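Local coordinates for protein DR hemagglutinin structural subunit (Escherichia coli, PDB 1UT1) that mediates adherence of uropathogenic E. coli to the upper urinary tract as a fimbrial adhesin that binds the Dr blood group antigen, at the interface of chains A and B. Residues are numbered along the deposited sequence; one frame, centred on the assembly and turned at random. Chains: chain A/B, DR hemagglutinin structural subunit.

The two contacts lie along the same segment of chain A, residues 26 to 33, where it meets chain B. Their C-alpha centres are about 14 Å apart. Contact 1 takes the end of chain A strand 29-32, and contact 2 the loop that leads into that strand. On chain B both use strand 135-146, through B:Leu141 in contact 1 and B:Tyr145 in contact 2. Contact 1 is largely apolar, while contact 2 is more polar. The arrangement suggests that chain A lends a strand to chain B, as in a strand exchange. The trimer of the deposited assembly may not be the form present on fimbriae.

Contact 1: the interface of chains A and B. Residues chain A 32-33; chain B 18, 53-54, 67, 141.
A:Gly33 N donates a backbone hydrogen bond of 2.8 Å to B:Thr54 O, nearly straight at the hydrogen (176°) and tilted slightly from the carbonyl plane. A:Gly33 has a positive phi, a conformation that glycine adopts easily. This bond ties the residue just after chain A strand 29-32 to chain B strand 49-58.

A:Val32 carries the apolar part, and its two methyls go to different partners. CG1 is anti to the backbone N (chi1 -178°) and points toward B:Val53 and B:Gly18. A:Val32 CG1 lies 3.4 Å from B:Val53 CG1, a tight methyl-to-methyl contact. The two valine side chains meet at an oblique angle. A:Val32 CG1 also packs against the backbone of B:Gly18, 3.9 Å from its CA. With no side chain on B:Gly18, the methyl can come close to the main chain there. The carbonyl B:Leu141 O is another neighbour, 3.7 Å from A:Val32 CG1.

CG2 of A:Val32 sits beside its backbone N and diverges from CG1 toward B:Leu67. It meets the end of that side chain, with A:Val32 CG2 3.3 Å from B:Leu67 CD1, again tighter than usual. B:Thr54 OG1 stands 3.5 Å from A:Gly33 O, a looser neighbour.

The site lies where chain A strand 29-32 ends, among chain B strands 16-25, 49-58, 64-69 and 135-146. A:Val32 thus probably fills an apolar place in the immunoglobulin-like fold of chain B, as expected for a swapped strand.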
loop_
_atom_site.group_PDB
_atom_site.type_symbol
_atom_site.label_atom_id
_atom_site.label_comp_id
_atom_site.label_asym_id
_atom_site.label_seq_id
_atom_site.Cartn_x
_atom_site.Cartn_y
_atom_site.Cartn_z
ATOM N N VAL A 32 -16.405 -4.506 -4.149
ATOM C CA VAL A 32 -16.502 -3.502 -3.111
ATOM C C VAL A 32 -15.413 -2.462 -3.334
ATOM O O VAL A 32 -14.225 -2.794 -3.393
ATOM C CB VAL A 32 -16.310 -4.133 -1.737
ATOM C CG1 VAL A 32 -16.451 -3.067 -0.609
ATOM C CG2 VAL A 32 -17.302 -5.291 -1.553
ATOM N N GLY A 33 -15.827 -1.206 -3.459
ATOM C CA GLY A 33 -14.884 -0.105 -3.598
ATOM C C GLY A 33 -14.336 -0.001 -4.998
ATOM O O GLY A 33 -14.919 -0.495 -5.959
ATOM N N GLY B 18 -12.852 -3.328 -0.062
ATOM C CA GLY B 18 -12.785 -1.883 -0.057
ATOM C C GLY B 18 -12.319 -1.445 1.336
ATOM O O GLY B 18 -12.757 -1.985 2.336
ATOM N N VAL B 53 -18.969 3.643 0.316
ATOM C CA VAL B 53 -18.342 2.450 -0.249
ATOM C C VAL B 53 -19.249 1.923 -1.374
ATOM O O VAL B 53 -20.431 1.618 -1.153
ATOM C CB VAL B 53 -18.186 1.362 0.827
ATOM C CG1 VAL B 53 -17.557 0.063 0.217
ATOM C CG2 VAL B 53 -17.325 1.902 1.970
ATOM N N THR B 54 -18.724 1.862 -2.584
ATOM C CA THR B 54 -19.555 1.403 -3.699
ATOM C C THR B 54 -19.589 -0.126 -3.715
ATOM O O THR B 54 -18.594 -0.779 -3.424
ATOM C CB THR B 54 -19.035 1.921 -5.067
ATOM O OG1 THR B 54 -17.693 1.491 -5.244
ATOM C CG2 THR B 54 -19.091 3.442 -5.136
ATOM N N LEU B 67 -21.320 -8.195 2.894
ATOM C CA LEU B 67 -19.994 -7.590 3.145
ATOM C C LEU B 67 -19.502 -8.106 4.487
ATOM O O LEU B 67 -20.278 -8.163 5.438
ATOM C CB LEU B 67 -20.082 -6.060 3.215
ATOM C CG LEU B 67 -20.562 -5.299 1.973
ATOM C CD1 LEU B 67 -19.628 -5.475 0.822
ATOM C CD2 LEU B 67 -21.957 -5.684 1.608
ATOM N N LEU B 141 -13.824 -3.908 4.230
ATOM C CA LEU B 141 -15.027 -4.723 3.942
ATOM C C LEU B 141 -14.788 -5.569 2.726
ATOM O O LEU B 141 -14.369 -5.053 1.702
ATOM C CB LEU B 141 -16.227 -3.828 3.667
ATOM C CG LEU B 141 -16.610 -2.957 4.882
ATOM C CD1 LEU B 141 -17.614 -1.872 4.455
ATOM C CD2 LEU B 141 -17.200 -3.878 5.973
#

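Contact 2: the interface of chains A and B. Residues chain A 26, 28; chain B 12, 14, 145.
B:Ser14 OG meets two backbone groups of chain A at once. It accepts a hydrogen bond from A:Glu26 N at 2.8 Å and donates one to A:Cys28 O at 2.5 Å. The second bond has a C=O...donor angle of 154°, with the donor tilted somewhat from the carbonyl plane. One hydroxyl therefore bridges both ends of this short loop of chain A. Its carbon side also touches the loop, with B:Ser14 CB 4.0 Å from A:Glu26 CB.

The extended A:Glu26 side chain brings its carboxylate to the hydroxyl end of the B:Tyr145 ring. As modelled, CD lies in the ring plane, with the carboxylate turned 58° from it. The spacing of A:Glu26 OE1 and the phenol OH is too short to be reliable, so the exact carboxylate placement is doubtful. The methyl CG2 of B:Thr12 also meets this group, 3.5 Å from A:Glu26 OE2.

A:Cys28 comes over the rim of the ring at one face, with SG 3.7 Å from B:Tyr145 CD1. B:Thr12 CB lies over the opposite face, so the ring sits between them. B:Thr12 probably helps to hold the ring. CG of B:Tyr145 lies between its backbone N and carbonyl carbon (chi1 59°), which points the ring toward the loop of chain A.

The site joins the loop before chain A strand 29-32 to chain B strand 11-14 and the end of chain B strand 135-146. It probably anchors the start of the chain A strand on chain B.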
loop_
_atom_site.group_PDB
_atom_site.type_symbol
_atom_site.label_atom_id
_atom_site.label_comp_id
_atom_site.label_asym_id
_atom_site.label_seq_id
_atom_site.Cartn_x
_atom_site.Cartn_y
_atom_site.Cartn_z
ATOM N N GLU A 26 -16.099 -16.458 -6.791
ATOM C CA GLU A 26 -17.054 -17.425 -7.327
ATOM C C GLU A 26 -17.873 -16.688 -8.405
ATOM O O GLU A 26 -17.651 -15.508 -8.652
ATOM C CB GLU A 26 -17.988 -17.918 -6.219
ATOM C CG GLU A 26 -17.323 -18.756 -5.175
ATOM C CD GLU A 26 -18.323 -19.531 -4.351
ATOM O OE1 GLU A 26 -19.538 -19.329 -4.551
ATOM O OE2 GLU A 26 -17.892 -20.300 -3.471
ATOM N N CYS A 28 -21.025 -15.694 -8.219
ATOM C CA CYS A 28 -21.714 -14.558 -7.541
ATOM C C CYS A 28 -20.576 -13.740 -6.961
ATOM O O CYS A 28 -19.852 -14.216 -6.087
ATOM C CB CYS A 28 -22.615 -15.058 -6.415
ATOM S SG CYS A 28 -23.226 -13.763 -5.246
ATOM N N THR B 12 -19.663 -16.502 2.552
ATOM C CA THR B 12 -18.713 -17.073 1.565
ATOM C C THR B 12 -18.006 -15.901 0.883
ATOM O O THR B 12 -18.630 -15.113 0.171
ATOM C CB THR B 12 -19.451 -17.927 0.502
ATOM O OG1 THR B 12 -20.041 -19.068 1.151
ATOM C CG2 THR B 12 -18.482 -18.414 -0.610
ATOM N N SER B 14 -16.376 -13.837 -1.761
ATOM C CA SER B 14 -16.436 -13.934 -3.210
ATOM C C SER B 14 -16.613 -12.556 -3.758
ATOM O O SER B 14 -17.728 -12.080 -3.916
ATOM C CB SER B 14 -17.596 -14.831 -3.656
ATOM O OG SER B 14 -17.631 -14.859 -5.077
ATOM N N TYR B 145 -21.215 -13.551 -0.295
ATOM C CA TYR B 145 -22.639 -13.786 -0.153
ATOM C C TYR B 145 -22.971 -14.581 1.069
ATOM O O TYR B 145 -22.125 -15.218 1.655
ATOM C CB TYR B 145 -23.245 -14.406 -1.403
ATOM C CG TYR B 145 -22.634 -15.729 -1.792
ATOM C CD1 TYR B 145 -21.558 -15.793 -2.686
ATOM C CD2 TYR B 145 -23.169 -16.925 -1.300
ATOM C CE1 TYR B 145 -21.025 -17.039 -3.073
ATOM C CE2 TYR B 145 -22.651 -18.147 -1.662
ATOM C CZ TYR B 145 -21.601 -18.208 -2.568
ATOM O OH TYR B 145 -21.100 -19.442 -2.905
#